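Local coordinates for protein Exo-poly-alpha-D-galacturonosidase (PDB 3JUR) that probably hydrolyses the glycosidic bonds of polygalacturonic acid from the chain ends, as a beta-helical glycoside hydrolase of family 28, at residues Lys8-Glu12 / Asn311-Arg315; Leu31-Gly37 / Pro65-Phe69; Val101-Phe105 / Gln194-Cys198; Thr258-Val263 / Ala294-Val300; Ile358-Tyr362 / Glu393-Asp398. All blocks are in the same frame, centred on the assembly; numbering follows the deposited sequence.

Contact 1 is opened first, by the helix near the N terminus, and is closed last among the first four, by strand 309-320. It therefore encloses contacts 2, 3 and 4, which follow one another in series; contact 5 comes after it, and no two contacts cross. Contact 2 closes a short loop at the first turns of the beta-helix. Contact 3 joins an excursion of the chain to strand 193-196. Contacts 4 and 5 each link successive coils and reach the sheet that runs from strand 263-265 to strand 444-447. Contacts 1 and 4 touch directly, Ala314 CB to Leu299 CD2 at 3.7 Å. Contacts 2 and 5 have centres about 53 Å apart.

Contact 1. Residues Lys8-Glu12 / Asn311-Arg315; sequences KKIEE and NVVAR
A two-pronged salt bridge joins Glu11 to Arg315. Arg315 NE donates to Glu11 OE1 at 2.8 Å, and Arg315 NH2 donates to Glu11 OE2 at 3.0 Å. Both bonds are close to straight, with the carboxylate at the edge of the guanidinium. Glu11 is extended, t at chi1 and chi2. Arg315 is t at chi1 and chi2, then bends at chi3 (p) to bring NE round. Glu11 OE2 also pairs with Arg286 on the neighbouring strand 280-291. Residues 8-12 are helical, with Glu12 N bonded to Lys8 O at 2.9 Å. Residues 311-315 are extended except Asn311, whose backbone angles (54/64) are left-handed. The segment axes cross at -101° and approach to 8.5 Å. This is an N-terminal helix laid across the outside of a parallel beta-helix: Val313 and Arg315 face the helix, while Val312 and Ala314 point away from it. Glu11 CA lies 6.7 Å from Val313 CA, and Ile10 CA 6.8 Å from Asn311 CA. Ile10 (m, t) packs CG2 on Val313 CG2 at 3.9 Å. Its CD1 comes within 3.6 Å of Asn311 OD1, which is hydrogen-bonded to Asn340 on the next coil.

Contact 2. Residues Leu31-Gly37 / Pro65-Phe69; sequences LDFGARG and PEGVF
The flat ring of Phe69 is the main bump, and the loop 31-37 bends round it. Gly37 lies on one face, its CA 3.7 Å from the ring centroid and 14° off the normal, a CH-pi contact. At the ring edge are Ala35 CB and Leu31 CD2, 4.0 and 3.9 Å from Phe69 CE1. Phe69 is m at chi1. Leu31 (m, t) lies along the margin of the contact and also rests on Pro65, Leu31 CD1 to Pro65 CG 3.8 Å. The tightest point is glycine against glycine: Gly37 CA and Gly67 CA are 4.1 Å apart. A beta carbon on either would clash with the other, and the Gly67 backbone angles (127/176) call for glycine in any case. Leu31 and Asp32 are 3-10; the rest of the loop is irregular, passing Gly34 at 86/-1. Residues 65-67 are also loop, and Val68 starts the strand. Val68 N donates to Gly37 O at 3.0 Å. A water lies 2.9 Å from both Arg36 O and Val68 O. The contact joins the loop between strand 27-29 and helix 44-57 to the start of strand 68-75, early in the beta-helix. Ala35 touches Ser46 of that helix, and Phe69 is backbone-bonded to Thr87 and Lys89.

Contact 3. Residues Val101-Phe105 / Gln194-Cys198; sequences VLTRF and QFYRC
Thr103 OG1 donates to Gln194 OE1 at 2.6 Å, with Thr103 t at chi1 and Gln194 extended (t, t). Arg104 NE donates to Tyr196 OH at 3.2 Å and 169°. That hydroxyl is also hydrogen-bonded to Glu109, so it serves two partners. Arg197 NE is held by a salt bridge to Asp121, and Leu102 O is hydrogen-bonded to Tyr118 OH. The apolar part centres on Leu102 (t, p). Its CG lies over one face of the Tyr196 ring, and Leu102 CD2 is 4.0 Å from Tyr196 CE2. Leu102 CD2 also lies over the Arg197 guanidinium, 3.5 Å from Arg197 NH1. Arg197 leaves the strand with left-handed backbone angles (54/52). Thr103 CA is nearest Tyr196 CA, at 7.4 Å. The strand axes, 103-105 and 194-196, pass at 8.9 Å and 118°, without pairing. Strand 193-196 is one strand of the parallel beta-helix, between strands 117-120 and 216-219 of the coils before and after. Strand 103-105 pairs antiparallel with 108-112, and this two-stranded ribbon crosses strand 194-196.

Contact 4. Residues Thr258-Val263 / Ala294-Val300; sequences TGDDSV and ASHGGLV
The ring of His296 lies over the backbone of Asp260 and is not hydrogen-bonded to its carboxylate. Asp260 CA is 3.9 Å from the ring centroid, 17° off the normal, a CH-pi contact. A water joins the two side chains, 2.8 Å from both Asp260 OD1 and His296 ND1. These segments carry the GDD and histidine-glycine signatures of family 28, whose aspartates and histidine line the active site in relatives; they probably do so here. The backbones run parallel: His296 N donates to Asp260 O at 3.1 Å, Ser262 N to Gly297 O at 2.9 Å, Val300 N to Val263 O at 2.8 Å, and, weakly, Val263 N to Gly298 O at 3.3 Å. Val263 bridges with Leu299, CA to CA 5.2 Å, Val263 CG1 to Leu299 CD1 4.1 Å. Ser262 OG (m) and Ser295 OG (t) are hydrogen-bonded at 2.8 Å. Ser295 OG accepts from Gly297 N at 3.3 Å, an ST turn. A beta carbon on Gly297 would hit Val300 CG2. Asp261 forms salt bridges to Lys329 and Arg327. The contact spans the corner after strand 255-258, where the chain enters strand 263-265, the edge strand paired with 299-301.

Contact 5. Residues Ile358-Tyr362 / Glu393-Asp398; sequences INLRY and EGLEND
Glu393 has more of its surface covered by the facing segment than any other residue of the contact. Its backbone forms the parallel pairing: Glu393 N donates to Ile358 O at 2.8 Å, and Leu360 N donates to Glu393 O at 2.9 Å. Asn359 bridges with Glu393, CA to CA 5.1 Å. The Glu393 side chain (m, t) lies on the same face as Asn359, and Glu393 OE2 shares a water with Ile358 O, at 2.5 and 3.0 Å. OE2 also pairs with Arg391. These are adjacent coils of the parallel beta-helix, strands 357-359 and 388-393, just where both strands end. Leu360 (chi1 -85°, chi2 p) points across to the other coil. Leu360 CB is 4.1 Å from Leu395 CG, and Leu360 CD2 is 3.7 Å from Asp398 O. Leu395-Asp398 is a type I turn. Arg361 starts m, t and ends beside Gly394 O, which accepts from Arg361 NH2 at 2.8 Å and NE at 3.3 Å. Arg361 NH1 lies 3.5 Å from Glu393 OE1, a salt bridge of charges alone, and Arg361 NH2 also pairs with Glu420. Arg361 N bonds to Asn359 OD1 at 2.9 Å, an Asx turn.

Contact 1. Residues Lys8-Glu12 / Asn311-Arg315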
# COMPACT_ATOMS: atom_id res chain seq x y z
N LYS D 8 -28.12 -9.85 5.55
CA LYS D 8 -29.27 -9.72 4.66
C LYS D 8 -30.50 -10.44 5.24
O LYS D 8 -31.59 -9.87 5.25
CB LYS D 8 -28.95 -10.24 3.26
CG LYS D 8 -30.09 -10.10 2.24
CD LYS D 8 -29.76 -10.80 0.95
CE LYS D 8 -31.02 -11.13 0.14
NZ LYS D 8 -31.32 -10.08 -0.86
N LYS D 9 -30.31 -11.66 5.74
CA LYS D 9 -31.40 -12.44 6.34
C LYS D 9 -31.99 -11.74 7.57
O LYS D 9 -33.20 -11.78 7.78
CB LYS D 9 -30.95 -13.86 6.72
CG LYS D 9 -30.43 -14.71 5.56
CD LYS D 9 -31.57 -15.29 4.73
CE LYS D 9 -31.04 -15.94 3.46
NZ LYS D 9 -32.15 -16.39 2.57
N ILE D 10 -31.15 -11.10 8.37
CA ILE D 10 -31.64 -10.36 9.53
C ILE D 10 -32.45 -9.13 9.09
O ILE D 10 -33.54 -8.90 9.61
CB ILE D 10 -30.50 -10.01 10.53
CG1 ILE D 10 -29.87 -11.30 11.06
CG2 ILE D 10 -31.04 -9.18 11.71
CD1 ILE D 10 -28.54 -11.08 11.76
N GLU D 11 -31.93 -8.38 8.12
CA GLU D 11 -32.64 -7.22 7.56
C GLU D 11 -34.02 -7.62 7.00
O GLU D 11 -35.01 -6.90 7.18
CB GLU D 11 -31.78 -6.47 6.52
CG GLU D 11 -32.56 -5.45 5.69
CD GLU D 11 -31.70 -4.35 5.08
OE1 GLU D 11 -30.45 -4.47 5.10
OE2 GLU D 11 -32.28 -3.35 4.59
N GLU D 12 -34.07 -8.78 6.35
CA GLU D 12 -35.31 -9.36 5.82
C GLU D 12 -36.32 -9.57 6.94
O GLU D 12 -37.46 -9.15 6.84
CB GLU D 12 -35.03 -10.72 5.20
CG GLU D 12 -35.45 -10.87 3.77
CD GLU D 12 -34.28 -10.64 2.84
OE1 GLU D 12 -33.91 -9.46 2.66
OE2 GLU D 12 -33.74 -11.63 2.30
N ASN D 311 -28.68 -8.99 17.03
CA ASN D 311 -29.29 -8.85 15.71
C ASN D 311 -29.62 -7.41 15.34
O ASN D 311 -30.79 -7.02 15.19
CB ASN D 311 -30.50 -9.77 15.56
CG ASN D 311 -30.13 -11.22 15.74
OD1 ASN D 311 -29.09 -11.67 15.26
ND2 ASN D 311 -30.97 -11.97 16.45
N VAL D 312 -28.57 -6.61 15.23
CA VAL D 312 -28.68 -5.23 14.83
C VAL D 312 -27.92 -5.08 13.53
O VAL D 312 -26.75 -5.49 13.44
CB VAL D 312 -28.08 -4.29 15.89
CG1 VAL D 312 -28.05 -2.85 15.39
CG2 VAL D 312 -28.87 -4.38 17.20
N VAL D 313 -28.59 -4.52 12.52
CA VAL D 313 -27.96 -4.24 11.24
C VAL D 313 -27.99 -2.73 11.00
O VAL D 313 -29.07 -2.11 10.99
CB VAL D 313 -28.66 -4.97 10.07
CG1 VAL D 313 -28.03 -4.59 8.73
CG2 VAL D 313 -28.64 -6.49 10.26
N ALA D 314 -26.81 -2.16 10.79
CA ALA D 314 -26.66 -0.77 10.38
C ALA D 314 -26.02 -0.76 8.99
O ALA D 314 -24.83 -1.08 8.84
CB ALA D 314 -25.80 0.01 11.38
N ARG D 315 -26.81 -0.40 7.99
CA ARG D 315 -26.38 -0.48 6.61
C ARG D 315 -26.54 0.84 5.85
O ARG D 315 -27.57 1.52 5.98
CB ARG D 315 -27.13 -1.59 5.88
CG ARG D 315 -26.62 -1.87 4.48
CD ARG D 315 -27.44 -2.93 3.76
NE ARG D 315 -28.87 -2.60 3.69
CZ ARG D 315 -29.40 -1.69 2.88
NH1 ARG D 315 -28.65 -0.97 2.05
NH2 ARG D 315 -30.71 -1.49 2.90

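Contact 2. Residues Leu31-Gly37 / Pro65-Phe69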
# COMPACT_ATOMS: atom_id res chain seq x y z
N LEU D 31 -56.72 24.40 16.73
CA LEU D 31 -57.29 25.75 16.86
C LEU D 31 -58.78 25.74 17.21
O LEU D 31 -59.35 26.79 17.53
CB LEU D 31 -57.05 26.58 15.59
CG LEU D 31 -55.61 26.95 15.23
CD1 LEU D 31 -55.59 27.64 13.88
CD2 LEU D 31 -54.96 27.83 16.29
N ASP D 32 -59.40 24.57 17.15
CA ASP D 32 -60.80 24.42 17.54
C ASP D 32 -60.94 24.12 19.04
O ASP D 32 -62.05 23.84 19.53
CB ASP D 32 -61.49 23.33 16.70
CG ASP D 32 -61.49 23.66 15.21
OD1 ASP D 32 -61.87 24.79 14.83
OD2 ASP D 32 -61.12 22.77 14.41
N PHE D 33 -59.82 24.19 19.77
CA PHE D 33 -59.81 23.89 21.20
C PHE D 33 -59.13 24.97 22.04
O PHE D 33 -58.56 24.69 23.09
CB PHE D 33 -59.17 22.52 21.45
CG PHE D 33 -59.91 21.38 20.80
CD1 PHE D 33 -60.96 20.75 21.45
CD2 PHE D 33 -59.54 20.94 19.53
CE1 PHE D 33 -61.65 19.70 20.84
CE2 PHE D 33 -60.22 19.90 18.92
CZ PHE D 33 -61.28 19.27 19.57
N GLY D 34 -59.20 26.22 21.57
CA GLY D 34 -58.72 27.36 22.33
C GLY D 34 -57.25 27.70 22.19
O GLY D 34 -56.78 28.67 22.79
N ALA D 35 -56.52 26.90 21.41
CA ALA D 35 -55.09 27.13 21.17
C ALA D 35 -54.84 28.35 20.29
O ALA D 35 -55.71 28.76 19.51
CB ALA D 35 -54.46 25.90 20.54
N ARG D 36 -53.66 28.93 20.44
CA ARG D 36 -53.20 30.03 19.61
C ARG D 36 -51.72 29.83 19.30
O ARG D 36 -50.93 29.50 20.19
CB ARG D 36 -53.41 31.37 20.33
CG ARG D 36 -53.56 32.56 19.40
CD ARG D 36 -54.60 33.55 19.93
NE ARG D 36 -55.91 32.91 20.04
CZ ARG D 36 -56.94 33.39 20.74
NH1 ARG D 36 -56.84 34.53 21.40
NH2 ARG D 36 -58.07 32.70 20.77
N GLY D 37 -51.35 30.01 18.04
CA GLY D 37 -49.96 29.85 17.60
C GLY D 37 -49.15 31.13 17.73
O GLY D 37 -48.25 31.37 16.93
N PRO D 65 -51.39 23.26 13.16
CA PRO D 65 -51.06 24.07 11.99
C PRO D 65 -49.87 25.02 12.22
O PRO D 65 -49.22 24.95 13.27
CB PRO D 65 -52.35 24.87 11.75
CG PRO D 65 -52.98 24.99 13.09
CD PRO D 65 -52.55 23.80 13.91
N GLU D 66 -49.60 25.87 11.23
CA GLU D 66 -48.60 26.94 11.32
C GLU D 66 -48.74 27.73 12.63
O GLU D 66 -49.85 27.95 13.12
CB GLU D 66 -48.74 27.88 10.11
CG GLU D 66 -48.01 29.23 10.20
CD GLU D 66 -48.71 30.34 9.40
OE1 GLU D 66 -49.95 30.50 9.54
OE2 GLU D 66 -48.03 31.06 8.63
N GLY D 67 -47.60 28.15 13.18
CA GLY D 67 -47.55 28.95 14.40
C GLY D 67 -46.63 28.32 15.42
O GLY D 67 -46.09 27.23 15.19
N VAL D 68 -46.45 29.00 16.55
CA VAL D 68 -45.71 28.44 17.69
C VAL D 68 -46.69 28.19 18.84
O VAL D 68 -47.37 29.11 19.30
CB VAL D 68 -44.52 29.33 18.15
CG1 VAL D 68 -43.75 28.65 19.28
CG2 VAL D 68 -43.58 29.63 16.98
N PHE D 69 -46.77 26.94 19.28
CA PHE D 69 -47.74 26.52 20.28
C PHE D 69 -47.06 26.13 21.60
O PHE D 69 -46.35 25.12 21.68
CB PHE D 69 -48.58 25.36 19.74
CG PHE D 69 -49.49 25.76 18.61
CD1 PHE D 69 -50.78 26.19 18.86
CD2 PHE D 69 -49.04 25.70 17.29
CE1 PHE D 69 -51.63 26.56 17.81
CE2 PHE D 69 -49.88 26.08 16.24
CZ PHE D 69 -51.17 26.50 16.50
O HOH W 1 -48.61 29.55 21.92

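Contact 3. Residues Val101-Phe105 / Gln194-Cys198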
# COMPACT_ATOMS: atom_id res chain seq x y z
N VAL D 101 -44.65 10.05 36.40
CA VAL D 101 -45.15 8.94 35.58
C VAL D 101 -44.10 7.83 35.51
O VAL D 101 -42.93 8.07 35.81
CB VAL D 101 -45.52 9.40 34.14
CG1 VAL D 101 -46.64 10.43 34.17
CG2 VAL D 101 -44.29 9.92 33.38
N LEU D 102 -44.53 6.63 35.13
CA LEU D 102 -43.60 5.53 34.88
C LEU D 102 -42.68 5.90 33.74
O LEU D 102 -43.14 6.20 32.63
CB LEU D 102 -44.35 4.23 34.55
CG LEU D 102 -43.53 3.00 34.16
CD1 LEU D 102 -42.67 2.47 35.31
CD2 LEU D 102 -44.45 1.90 33.65
N THR D 103 -41.38 5.88 34.01
CA THR D 103 -40.38 6.27 33.02
C THR D 103 -39.04 5.59 33.33
O THR D 103 -38.98 4.60 34.08
CB THR D 103 -40.28 7.84 32.89
OG1 THR D 103 -39.49 8.18 31.74
CG2 THR D 103 -39.68 8.49 34.14
N ARG D 104 -37.96 6.11 32.76
CA ARG D 104 -36.66 5.48 32.91
C ARG D 104 -35.58 6.55 32.90
O ARG D 104 -35.68 7.54 32.17
CB ARG D 104 -36.46 4.47 31.77
CG ARG D 104 -35.77 3.19 32.21
CD ARG D 104 -35.58 2.21 31.07
NE ARG D 104 -36.52 1.10 31.16
CZ ARG D 104 -36.26 -0.14 30.77
NH1 ARG D 104 -35.06 -0.46 30.27
NH2 ARG D 104 -37.19 -1.08 30.89
N PHE D 105 -34.55 6.38 33.72
CA PHE D 105 -33.39 7.27 33.67
C PHE D 105 -32.10 6.46 33.57
O PHE D 105 -31.76 5.69 34.47
CB PHE D 105 -33.34 8.21 34.88
CG PHE D 105 -32.32 9.32 34.75
CD1 PHE D 105 -32.69 10.56 34.24
CD2 PHE D 105 -30.99 9.12 35.13
CE1 PHE D 105 -31.76 11.59 34.12
CE2 PHE D 105 -30.05 10.14 35.00
CZ PHE D 105 -30.44 11.38 34.50
N GLN D 194 -41.08 9.86 24.44
CA GLN D 194 -40.99 8.53 25.02
C GLN D 194 -42.25 7.71 24.79
O GLN D 194 -43.35 8.15 25.12
CB GLN D 194 -40.63 8.59 26.51
CG GLN D 194 -40.25 7.23 27.13
CD GLN D 194 -39.78 7.34 28.58
OE1 GLN D 194 -40.59 7.49 29.50
NE2 GLN D 194 -38.47 7.26 28.78
N PHE D 195 -42.07 6.55 24.18
CA PHE D 195 -43.11 5.54 24.05
C PHE D 195 -42.73 4.41 25.00
O PHE D 195 -41.67 3.79 24.85
CB PHE D 195 -43.17 5.00 22.61
CG PHE D 195 -43.43 6.07 21.58
CD1 PHE D 195 -44.73 6.46 21.27
CD2 PHE D 195 -42.36 6.69 20.92
CE1 PHE D 195 -44.98 7.45 20.32
CE2 PHE D 195 -42.60 7.68 19.97
CZ PHE D 195 -43.91 8.07 19.67
N TYR D 196 -43.58 4.17 25.99
CA TYR D 196 -43.30 3.16 27.01
C TYR D 196 -44.25 1.96 26.87
O TYR D 196 -45.47 2.11 27.02
CB TYR D 196 -43.40 3.77 28.41
CG TYR D 196 -42.38 3.21 29.37
CD1 TYR D 196 -41.19 3.91 29.64
CD2 TYR D 196 -42.58 1.98 30.00
CE1 TYR D 196 -40.24 3.39 30.52
CE2 TYR D 196 -41.64 1.46 30.87
CZ TYR D 196 -40.47 2.17 31.13
OH TYR D 196 -39.54 1.63 31.99
N ARG D 197 -43.67 0.80 26.58
CA ARG D 197 -44.41 -0.45 26.36
C ARG D 197 -45.50 -0.30 25.29
O ARG D 197 -46.67 -0.63 25.51
CB ARG D 197 -44.99 -1.00 27.67
CG ARG D 197 -43.99 -1.23 28.80
CD ARG D 197 -44.61 -2.05 29.93
NE ARG D 197 -45.74 -1.37 30.56
CZ ARG D 197 -45.84 -1.10 31.86
NH1 ARG D 197 -44.88 -1.46 32.70
NH2 ARG D 197 -46.92 -0.48 32.33
N CYS D 198 -45.10 0.22 24.13
CA CYS D 198 -46.05 0.49 23.05
C CYS D 198 -45.85 -0.45 21.87
O CYS D 198 -44.77 -1.00 21.68
CB CYS D 198 -45.94 1.94 22.59
SG CYS D 198 -46.39 3.15 23.83

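Contact 4. Residues Thr258-Val263 / Ala294-Val300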
# COMPACT_ATOMS: atom_id res chain seq x y z
N THR D 258 -26.08 15.54 17.16
CA THR D 258 -26.38 15.17 18.55
C THR D 258 -25.29 15.55 19.54
O THR D 258 -24.13 15.64 19.19
CB THR D 258 -26.71 13.67 18.70
OG1 THR D 258 -25.61 12.87 18.23
CG2 THR D 258 -27.95 13.30 17.91
N GLY D 259 -25.69 15.77 20.79
CA GLY D 259 -24.77 16.14 21.87
C GLY D 259 -24.08 14.95 22.49
O GLY D 259 -23.08 15.10 23.18
N ASP D 260 -24.63 13.76 22.27
CA ASP D 260 -24.01 12.54 22.75
C ASP D 260 -24.11 11.50 21.63
O ASP D 260 -24.03 11.85 20.45
CB ASP D 260 -24.71 12.08 24.04
CG ASP D 260 -23.79 11.31 24.98
OD1 ASP D 260 -23.55 10.11 24.72
OD2 ASP D 260 -23.32 11.89 25.99
N ASP D 261 -24.28 10.23 21.99
CA ASP D 261 -24.44 9.17 20.99
C ASP D 261 -25.64 9.44 20.06
O ASP D 261 -26.69 9.88 20.53
CB ASP D 261 -24.60 7.83 21.70
CG ASP D 261 -23.39 7.46 22.55
OD1 ASP D 261 -22.25 7.66 22.07
OD2 ASP D 261 -23.57 6.98 23.68
N SER D 262 -25.48 9.18 18.77
CA SER D 262 -26.55 9.50 17.81
C SER D 262 -27.66 8.45 17.80
O SER D 262 -28.82 8.76 18.11
CB SER D 262 -25.98 9.71 16.40
OG SER D 262 -25.19 10.89 16.35
N VAL D 263 -27.32 7.22 17.43
CA VAL D 263 -28.25 6.10 17.54
C VAL D 263 -27.63 5.11 18.53
O VAL D 263 -26.55 4.57 18.27
CB VAL D 263 -28.51 5.44 16.17
CG1 VAL D 263 -29.42 4.20 16.31
CG2 VAL D 263 -29.12 6.44 15.21
N ALA D 294 -20.20 17.14 17.45
CA ALA D 294 -20.54 16.85 18.84
C ALA D 294 -20.88 15.38 19.14
O ALA D 294 -20.78 14.95 20.29
CB ALA D 294 -21.68 17.77 19.31
N SER D 295 -21.28 14.62 18.12
CA SER D 295 -21.72 13.23 18.32
C SER D 295 -20.63 12.34 18.90
O SER D 295 -19.51 12.33 18.41
CB SER D 295 -22.25 12.62 17.02
OG SER D 295 -22.60 11.25 17.21
N HIS D 296 -20.99 11.58 19.93
CA HIS D 296 -20.06 10.64 20.58
C HIS D 296 -19.97 9.29 19.87
O HIS D 296 -19.14 8.44 20.24
CB HIS D 296 -20.49 10.43 22.04
CG HIS D 296 -20.32 11.64 22.91
ND1 HIS D 296 -20.29 11.56 24.28
CD2 HIS D 296 -20.17 12.95 22.60
CE1 HIS D 296 -20.13 12.77 24.79
NE2 HIS D 296 -20.05 13.63 23.79
N GLY D 297 -20.82 9.08 18.87
CA GLY D 297 -20.85 7.84 18.12
C GLY D 297 -21.99 7.80 17.12
O GLY D 297 -23.08 8.33 17.37
N GLY D 298 -21.74 7.18 15.97
CA GLY D 298 -22.74 7.07 14.92
C GLY D 298 -23.73 5.97 15.22
O GLY D 298 -24.94 6.22 15.32
N LEU D 299 -23.22 4.75 15.35
CA LEU D 299 -23.99 3.61 15.83
C LEU D 299 -23.37 3.10 17.11
O LEU D 299 -22.21 2.67 17.13
CB LEU D 299 -24.05 2.47 14.80
CG LEU D 299 -25.02 1.38 15.32
CD1 LEU D 299 -26.50 1.71 14.99
CD2 LEU D 299 -24.64 0.01 14.86
N VAL D 300 -24.15 3.14 18.19
CA VAL D 300 -23.64 2.83 19.52
C VAL D 300 -24.46 1.72 20.17
O VAL D 300 -25.68 1.68 20.04
CB VAL D 300 -23.60 4.10 20.40
CG1 VAL D 300 -22.92 3.84 21.75
CG2 VAL D 300 -22.87 5.22 19.69
O HOH W 2 -20.16 16.26 22.61
O HOH W 3 -21.09 9.09 25.41

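Contact 5. Residues Ile358-Tyr362 / Glu393-Asp398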
# COMPACT_ATOMS: atom_id res chain seq x y z
N ILE D 358 -14.54 -0.81 20.83
CA ILE D 358 -15.20 -1.79 21.70
C ILE D 358 -14.51 -1.73 23.05
O ILE D 358 -13.29 -1.94 23.16
CB ILE D 358 -15.18 -3.22 21.13
CG1 ILE D 358 -15.79 -3.24 19.72
CG2 ILE D 358 -15.95 -4.19 22.07
CD1 ILE D 358 -15.77 -4.61 19.05
N ASN D 359 -15.28 -1.39 24.08
CA ASN D 359 -14.75 -1.12 25.41
C ASN D 359 -15.51 -1.88 26.50
O ASN D 359 -16.73 -1.67 26.67
CB ASN D 359 -14.77 0.39 25.69
CG ASN D 359 -14.11 0.76 27.01
OD1 ASN D 359 -13.40 -0.04 27.62
ND2 ASN D 359 -14.35 1.99 27.46
N LEU D 360 -14.80 -2.75 27.22
CA LEU D 360 -15.43 -3.50 28.31
C LEU D 360 -15.05 -2.94 29.68
O LEU D 360 -15.25 -3.60 30.70
CB LEU D 360 -15.12 -5.00 28.22
CG LEU D 360 -16.01 -5.87 27.33
CD1 LEU D 360 -15.87 -5.51 25.85
CD2 LEU D 360 -15.70 -7.35 27.57
N ARG D 361 -14.52 -1.72 29.69
CA ARG D 361 -14.11 -1.03 30.92
C ARG D 361 -14.82 0.31 31.09
O ARG D 361 -14.25 1.25 31.64
CB ARG D 361 -12.60 -0.80 30.93
CG ARG D 361 -11.77 -2.05 30.98
CD ARG D 361 -10.40 -1.78 30.41
NE ARG D 361 -9.86 -2.95 29.74
CZ ARG D 361 -8.68 -3.00 29.14
NH1 ARG D 361 -7.89 -1.93 29.12
NH2 ARG D 361 -8.28 -4.13 28.56
N TYR D 362 -16.05 0.39 30.61
CA TYR D 362 -16.84 1.62 30.66
C TYR D 362 -16.97 2.20 32.07
O TYR D 362 -17.32 1.48 33.01
CB TYR D 362 -18.23 1.37 30.08
CG TYR D 362 -19.05 2.62 29.95
CD1 TYR D 362 -18.79 3.54 28.93
CD2 TYR D 362 -20.07 2.90 30.86
CE1 TYR D 362 -19.52 4.70 28.82
CE2 TYR D 362 -20.82 4.06 30.74
CZ TYR D 362 -20.54 4.95 29.71
OH TYR D 362 -21.28 6.10 29.58
N GLU D 393 -10.92 -3.34 23.54
CA GLU D 393 -10.41 -3.68 24.87
C GLU D 393 -11.38 -4.54 25.67
O GLU D 393 -12.46 -4.09 26.11
CB GLU D 393 -10.00 -2.41 25.63
CG GLU D 393 -8.79 -1.73 24.99
CD GLU D 393 -8.56 -0.30 25.44
OE1 GLU D 393 -7.56 -0.06 26.15
OE2 GLU D 393 -9.37 0.60 25.08
N GLY D 394 -11.00 -5.80 25.84
CA GLY D 394 -11.74 -6.75 26.66
C GLY D 394 -11.16 -6.85 28.06
O GLY D 394 -10.43 -5.96 28.51
N LEU D 395 -11.48 -7.93 28.76
CA LEU D 395 -10.94 -8.18 30.10
C LEU D 395 -10.15 -9.49 30.11
O LEU D 395 -10.40 -10.36 29.29
CB LEU D 395 -12.07 -8.21 31.14
CG LEU D 395 -13.06 -7.03 31.10
CD1 LEU D 395 -14.35 -7.35 31.85
CD2 LEU D 395 -12.41 -5.75 31.63
N GLU D 396 -9.20 -9.60 31.03
CA GLU D 396 -8.36 -10.80 31.18
C GLU D 396 -9.18 -12.10 31.30
O GLU D 396 -8.82 -13.13 30.72
CB GLU D 396 -7.40 -10.62 32.37
CG GLU D 396 -6.56 -11.84 32.70
CD GLU D 396 -5.22 -11.52 33.35
OE1 GLU D 396 -5.04 -10.38 33.88
OE2 GLU D 396 -4.34 -12.41 33.34
N ASN D 397 -10.28 -12.05 32.04
CA ASN D 397 -11.21 -13.17 32.17
C ASN D 397 -12.46 -13.07 31.26
O ASN D 397 -13.46 -13.76 31.48
CB ASN D 397 -11.64 -13.32 33.64
CG ASN D 397 -12.31 -12.06 34.19
OD1 ASN D 397 -12.39 -11.02 33.51
ND2 ASN D 397 -12.78 -12.14 35.42
N ASP D 398 -12.41 -12.21 30.24
CA ASP D 398 -13.55 -11.99 29.35
C ASP D 398 -13.08 -11.31 28.06
O ASP D 398 -13.22 -10.10 27.88
CB ASP D 398 -14.62 -11.15 30.07
CG ASP D 398 -15.93 -11.05 29.30
OD1 ASP D 398 -16.14 -11.79 28.31
OD2 ASP D 398 -16.77 -10.22 29.70
O HOH W 4 -11.68 0.43 24.07
O HOH W 5 -11.07 1.14 27.06